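Local coordinates for allophycocyanin beta-18 subunit apoprotein (Chroococcidiopsis thermalis PCC 7203, PDB 6HRK), which binds biliverdin IX alpha and, as an engineered far-red fluorescent biliprotein derived from an allophycocyanin subunit, emits far-red light, at residues Gln28-Tyr33 with Arg99-Leu103; Val21-Ala25 with Leu103-Val108. The protein carries 18 engineered substitutions. The contacts are given in a common frame with arbitrary orientation. Numbering follows the deposited sequence.

How the interactions relate
Interactions 1 and 2 are two successive zones of one helix-helix interface, between helix 18-32 and helix 94-115, and their centres lie about 9 Å apart. Because the helices run in largely opposite senses, moving from 21-25 to 28-33 on one means moving from 103-108 back to 99-103 on the other. Leu103 belongs to both zones, and Ser100 O of interaction 1 lies 4.3 Å from Ala25 CB of interaction 2. Interaction 1 reaches the chromophore: the side chain of Ser100 is about 4 Å from the bound BLA (biliverdin). Interaction 2 is more deeply buried and lies farther away, with the side chain of Met104 about 7 Å from the bound BLA.

Interaction 1. Residues Gln28-Tyr33 with Arg99-Leu103; sequences QLFQEY and RSIQL. Engineered in segment 28-33: Gln28 (natural residue Leu).
Two helical segments face each other here: 28-32, the last turn of helix 18-32, and 99-103, in the first half of helix 94-115. Their axes come within 10.4 Å and their N-to-C directions make an angle of 136°. The register is set at Leu29 and Ser100, whose CA atoms are 6.2 Å apart. Tyr33 N still bonds to Leu29 O at 2.7 Å, but Tyr33 itself, at phi/psi -124/76, breaks the helix.

Arg99, Leu29 and Leu103 supply most of the buried surface. With chi1 t, chi2 turned to 103° and chi3 m, Arg99 lays its aliphatic part across helix 28-32, its CG 3.7 Å from Leu29 CD1 and 4.1 Å from Tyr33 CE2. Its guanidinium then reaches Glu32, an m rotamer: Arg99 NH1 donates to Glu32 OE1 at 3.0 Å in a salt bridge, with a weak second bond to Glu32 OE2 at 3.3 Å. A long, amphipathic arginine suits this border, covering leucine while keeping its charge at the edge.

Leu29 (t, p) inserts its branched end into the interface, with CD2 3.8 Å from Ser100 CB. Leu103, an m, t rotamer directed at helix 18-32, brings CD1 within 3.9 Å of Leu29 CB. Its CD2 lies beneath the polar border, 4.1 Å from Glu32 OE2 and beside the engineered Gln28. Ser100 is small enough for close packing, and its hydroxyl bonds to Thr97 O.

Leucine packing edged by a salt bridge thus joins two helices of the globin-like phycobiliprotein fold beside its bilin pocket, which Ser100 helps to line.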
loop_
_atom_site.group_PDB
_atom_site.type_symbol
_atom_site.label_atom_id
_atom_site.label_comp_id
_atom_site.label_asym_id
_atom_site.label_seq_id
_atom_site.Cartn_x
_atom_site.Cartn_y
_atom_site.Cartn_z
ATOM N N GLN A 28 -11.143 -6.249 -1.622
ATOM C CA GLN A 28 -11.254 -6.815 -0.266
ATOM C C GLN A 28 -11.357 -5.725 0.808
ATOM O O GLN A 28 -11.941 -5.961 1.865
ATOM C CB GLN A 28 -10.092 -7.771 0.052
ATOM C CG GLN A 28 -10.484 -8.866 1.037
ATOM C CD GLN A 28 -9.303 -9.655 1.566
ATOM O OE1 GLN A 28 -8.704 -9.292 2.579
ATOM N NE2 GLN A 28 -8.977 -10.756 0.899
ATOM N N LEU A 29 -10.789 -4.548 0.537
ATOM C CA LEU A 29 -10.923 -3.384 1.426
ATOM C C LEU A 29 -12.384 -2.950 1.583
ATOM O O LEU A 29 -12.833 -2.687 2.701
ATOM C CB LEU A 29 -10.077 -2.207 0.915
ATOM C CG LEU A 29 -9.981 -0.944 1.782
ATOM C CD1 LEU A 29 -9.159 -1.207 3.034
ATOM C CD2 LEU A 29 -9.394 0.212 0.987
ATOM N N PHE A 30 -13.118 -2.886 0.469
ATOM C CA PHE A 30 -14.535 -2.488 0.487
ATOM C C PHE A 30 -15.467 -3.524 1.122
ATOM O O PHE A 30 -16.569 -3.168 1.530
ATOM C CB PHE A 30 -15.053 -2.164 -0.925
ATOM C CG PHE A 30 -14.350 -1.013 -1.605
ATOM C CD1 PHE A 30 -13.991 0.146 -0.910
ATOM C CD2 PHE A 30 -14.083 -1.074 -2.968
ATOM C CE1 PHE A 30 -13.355 1.195 -1.560
ATOM C CE2 PHE A 30 -13.452 -0.028 -3.619
ATOM C CZ PHE A 30 -13.091 1.111 -2.917
ATOM N N GLN A 31 -15.056 -4.791 1.174
ATOM C CA GLN A 31 -15.786 -5.808 1.951
ATOM C C GLN A 31 -15.712 -5.506 3.447
ATOM O O GLN A 31 -16.726 -5.507 4.144
ATOM C CB GLN A 31 -15.246 -7.224 1.697
ATOM C CG GLN A 31 -15.953 -7.995 0.594
ATOM C CD GLN A 31 -15.702 -9.492 0.690
ATOM O OE1 GLN A 31 -14.554 -9.938 0.736
ATOM N NE2 GLN A 31 -16.778 -10.274 0.727
ATOM N N GLU A 32 -14.497 -5.248 3.920
ATOM C CA GLU A 32 -14.235 -5.021 5.345
ATOM C C GLU A 32 -14.596 -3.600 5.779
ATOM O O GLU A 32 -14.989 -3.392 6.930
ATOM C CB GLU A 32 -12.769 -5.318 5.664
ATOM C CG GLU A 32 -12.344 -6.741 5.321
ATOM C CD GLU A 32 -10.855 -6.961 5.471
ATOM O OE1 GLU A 32 -10.276 -6.467 6.455
ATOM O OE2 GLU A 32 -10.258 -7.638 4.610
ATOM N N TYR A 33 -14.454 -2.637 4.865
ATOM C CA TYR A 33 -14.867 -1.248 5.089
ATOM C C TYR A 33 -15.846 -0.801 4.001
ATOM O O TYR A 33 -15.469 -0.056 3.093
ATOM C CB TYR A 33 -13.644 -0.331 5.122
ATOM C CG TYR A 33 -12.737 -0.589 6.299
ATOM C CD1 TYR A 33 -12.933 0.068 7.511
ATOM C CD2 TYR A 33 -11.684 -1.503 6.207
ATOM C CE1 TYR A 33 -12.098 -0.167 8.598
ATOM C CE2 TYR A 33 -10.849 -1.746 7.288
ATOM C CZ TYR A 33 -11.059 -1.074 8.477
ATOM O OH TYR A 33 -10.239 -1.310 9.548
ATOM N N ARG A 99 -4.934 -0.469 6.433
ATOM C CA ARG A 99 -5.376 -1.796 5.970
ATOM C C ARG A 99 -5.053 -2.012 4.497
ATOM O O ARG A 99 -4.507 -3.049 4.141
ATOM C CB ARG A 99 -6.882 -1.991 6.201
ATOM C CG ARG A 99 -7.494 -3.249 5.575
ATOM C CD ARG A 99 -7.755 -4.376 6.560
ATOM N NE ARG A 99 -6.567 -5.169 6.897
ATOM C CZ ARG A 99 -6.415 -6.489 6.711
ATOM N NH1 ARG A 99 -7.375 -7.249 6.179
ATOM N NH2 ARG A 99 -5.273 -7.070 7.076
ATOM N N SER A 100 -5.397 -1.040 3.654
ATOM C CA SER A 100 -5.174 -1.151 2.203
ATOM C C SER A 100 -3.713 -1.452 1.858
ATOM O O SER A 100 -3.439 -2.261 0.970
ATOM C CB SER A 100 -5.643 0.118 1.481
ATOM O OG SER A 100 -4.949 1.265 1.934
ATOM N N ILE A 101 -2.793 -0.813 2.580
ATOM C CA ILE A 101 -1.355 -1.065 2.441
ATOM C C ILE A 101 -1.019 -2.479 2.931
ATOM O O ILE A 101 -0.333 -3.230 2.239
ATOM C CB ILE A 101 -0.521 0.008 3.190
ATOM C CG1 ILE A 101 -0.695 1.374 2.509
ATOM C CG2 ILE A 101 0.961 -0.354 3.232
ATOM C CD1 ILE A 101 -0.399 2.554 3.409
ATOM N N GLN A 102 -1.523 -2.840 4.108
ATOM C CA GLN A 102 -1.285 -4.171 4.678
ATOM C C GLN A 102 -1.936 -5.296 3.857
ATOM O O GLN A 102 -1.443 -6.424 3.858
ATOM C CB GLN A 102 -1.759 -4.236 6.139
ATOM C CG GLN A 102 -1.036 -3.302 7.110
ATOM C CD GLN A 102 0.338 -3.801 7.528
ATOM O OE1 GLN A 102 1.026 -4.484 6.768
ATOM N NE2 GLN A 102 0.749 -3.449 8.743
ATOM N N LEU A 103 -3.039 -4.988 3.174
ATOM C CA LEU A 103 -3.656 -5.913 2.217
ATOM C C LEU A 103 -2.753 -6.102 1.007
ATOM O O LEU A 103 -2.506 -7.235 0.591
ATOM C CB LEU A 103 -5.029 -5.407 1.754
ATOM C CG LEU A 103 -6.188 -5.549 2.744
ATOM C CD1 LEU A 103 -7.355 -4.671 2.317
ATOM C CD2 LEU A 103 -6.629 -7.000 2.877
#

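Interaction 2. Residues Val21-Ala25 with Leu103-Val108. Engineered in segment 21-25: Val21 (natural residue Ile). Engineered in segment 103-108: Lys106 (natural residue Asn).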
loop_
_atom_site.group_PDB
_atom_site.type_symbol
_atom_site.label_atom_id
_atom_site.label_comp_id
_atom_site.label_asym_id
_atom_site.label_seq_id
_atom_site.Cartn_x
_atom_site.Cartn_y
_atom_site.Cartn_z
ATOM N N VAL A 21 -2.674 -6.167 -8.140
ATOM C CA VAL A 21 -2.460 -6.100 -6.681
ATOM C C VAL A 21 -3.312 -4.996 -6.041
ATOM O O VAL A 21 -3.883 -5.206 -4.969
ATOM C CB VAL A 21 -0.956 -5.910 -6.323
ATOM C CG1 VAL A 21 -0.755 -5.490 -4.868
ATOM C CG2 VAL A 21 -0.176 -7.190 -6.606
ATOM N N VAL A 22 -3.393 -3.840 -6.702
ATOM C CA VAL A 22 -4.232 -2.729 -6.240
ATOM C C VAL A 22 -5.700 -3.145 -6.327
ATOM O O VAL A 22 -6.378 -3.218 -5.304
ATOM C CB VAL A 22 -3.978 -1.424 -7.043
ATOM C CG1 VAL A 22 -4.990 -0.338 -6.681
ATOM C CG2 VAL A 22 -2.561 -0.910 -6.801
ATOM N N LYS A 23 -6.163 -3.454 -7.539
ATOM C CA LYS A 23 -7.565 -3.858 -7.782
ATOM C C LYS A 23 -8.049 -5.000 -6.877
ATOM O O LYS A 23 -9.203 -5.001 -6.445
ATOM C CB LYS A 23 -7.790 -4.221 -9.265
ATOM C CG LYS A 23 -8.293 -3.070 -10.137
ATOM C CD LYS A 23 -7.371 -1.857 -10.139
ATOM C CE LYS A 23 -7.950 -0.711 -10.958
ATOM N NZ LYS A 23 -9.174 -0.109 -10.351
ATOM N N THR A 24 -7.166 -5.957 -6.596
ATOM C CA THR A 24 -7.451 -7.048 -5.659
ATOM C C THR A 24 -7.528 -6.541 -4.213
ATOM O O THR A 24 -8.396 -6.971 -3.449
ATOM C CB THR A 24 -6.379 -8.161 -5.749
ATOM O OG1 THR A 24 -6.226 -8.577 -7.112
ATOM C CG2 THR A 24 -6.759 -9.371 -4.892
ATOM N N ALA A 25 -6.612 -5.643 -3.846
ATOM C CA ALA A 25 -6.582 -5.050 -2.502
ATOM C C ALA A 25 -7.781 -4.145 -2.207
ATOM O O ALA A 25 -8.312 -4.181 -1.094
ATOM C CB ALA A 25 -5.286 -4.281 -2.284
ATOM N N LEU A 103 -3.039 -4.988 3.174
ATOM C CA LEU A 103 -3.656 -5.913 2.217
ATOM C C LEU A 103 -2.753 -6.102 1.007
ATOM O O LEU A 103 -2.506 -7.235 0.591
ATOM C CB LEU A 103 -5.029 -5.407 1.754
ATOM C CG LEU A 103 -6.188 -5.549 2.744
ATOM C CD1 LEU A 103 -7.355 -4.671 2.317
ATOM C CD2 LEU A 103 -6.629 -7.000 2.877
ATOM N N MET A 104 -2.269 -4.987 0.453
ATOM C CA MET A 104 -1.319 -5.005 -0.670
ATOM C C MET A 104 -0.028 -5.753 -0.334
ATOM O O MET A 104 0.553 -6.385 -1.214
ATOM C CB MET A 104 -1.004 -3.581 -1.163
ATOM C CG MET A 104 -2.095 -2.975 -2.038
ATOM S SD MET A 104 -1.655 -1.400 -2.809
ATOM C CE MET A 104 -1.351 -0.380 -1.368
ATOM N N LYS A 105 0.413 -5.687 0.924
ATOM C CA LYS A 105 1.510 -6.543 1.406
ATOM C C LYS A 105 1.147 -8.017 1.214
ATOM O O LYS A 105 1.917 -8.775 0.626
ATOM C CB LYS A 105 1.819 -6.276 2.886
ATOM C CG LYS A 105 2.969 -7.103 3.454
ATOM C CD LYS A 105 3.307 -6.712 4.884
ATOM C CE LYS A 105 2.306 -7.262 5.884
ATOM N NZ LYS A 105 2.659 -6.868 7.278
ATOM N N LYS A 106 -0.029 -8.397 1.710
ATOM C CA LYS A 106 -0.524 -9.775 1.626
ATOM C C LYS A 106 -0.646 -10.287 0.191
ATOM O O LYS A 106 -0.279 -11.429 -0.082
ATOM C CB LYS A 106 -1.879 -9.903 2.331
ATOM N N ILE A 107 -1.145 -9.447 -0.717
ATOM C CA ILE A 107 -1.307 -9.842 -2.128
ATOM C C ILE A 107 0.063 -10.036 -2.795
ATOM O O ILE A 107 0.235 -10.959 -3.594
ATOM C CB ILE A 107 -2.167 -8.839 -2.952
ATOM C CG1 ILE A 107 -3.527 -8.554 -2.284
ATOM C CG2 ILE A 107 -2.402 -9.360 -4.369
ATOM C CD1 ILE A 107 -4.262 -9.772 -1.759
ATOM N N VAL A 108 1.022 -9.169 -2.465
ATOM C CA VAL A 108 2.403 -9.299 -2.954
ATOM C C VAL A 108 3.066 -10.571 -2.410
ATOM O O VAL A 108 3.731 -11.283 -3.158
ATOM C CB VAL A 108 3.253 -8.040 -2.625
ATOM C CG1 VAL A 108 4.741 -8.271 -2.883
ATOM C CG2 VAL A 108 2.770 -6.853 -3.447
#
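Val21, an engineered residue, overlaps three side chains of the facing helix: its CG2 meets Ile107 CG2 at 3.8 Å, while its CG1 lies 4.0 Å from both Met104 CG and Val108 CG2. This is apolar helix-helix packing within the globin-like fold of the phycobiliproteins, joining the first half of helix 18-32 to helix 94-115. The two segments have axes 9.1 Å apart at closest approach and directed at 124° to each other.

Val21 and Ala25 are one helical turn apart, as are Ile107 and Leu103 on the other helix, so each pair presents a row of side chains to the interface. The nearest CA pairs are Val21 and Ile107 at 6.0 Å and Ala25 and Met104 at 5.6 Å. Alanine suits the closer of these pairs, because its lone methyl lets the backbones approach. Leu103 packs on the same residue, its CB 4.2 Å from Ala25 CB and its CD1 3.6 Å from the backbone Ala25 O.

Toward the partly exposed border, Thr24 turns its methyl inward, CG2 lying 4.0 Å from Ile107 CD1, and satisfies its hydroxyl by bonding to Glu20 O of its own helix. Ile107, branched at CB, is broad enough to touch both Val21 and Thr24. Helix 46-69 packs against this interface too, its Leu60 touching Val21 and Met104, and its Met56 touching Ala25.

Unbranched and flexible, Met104 can follow the surface of helix 18-32 where a stiffer residue would fit less easily: its SD is 4.1 Å from Val22 CG2, and its CG rests 3.5 Å from Ala25 CB.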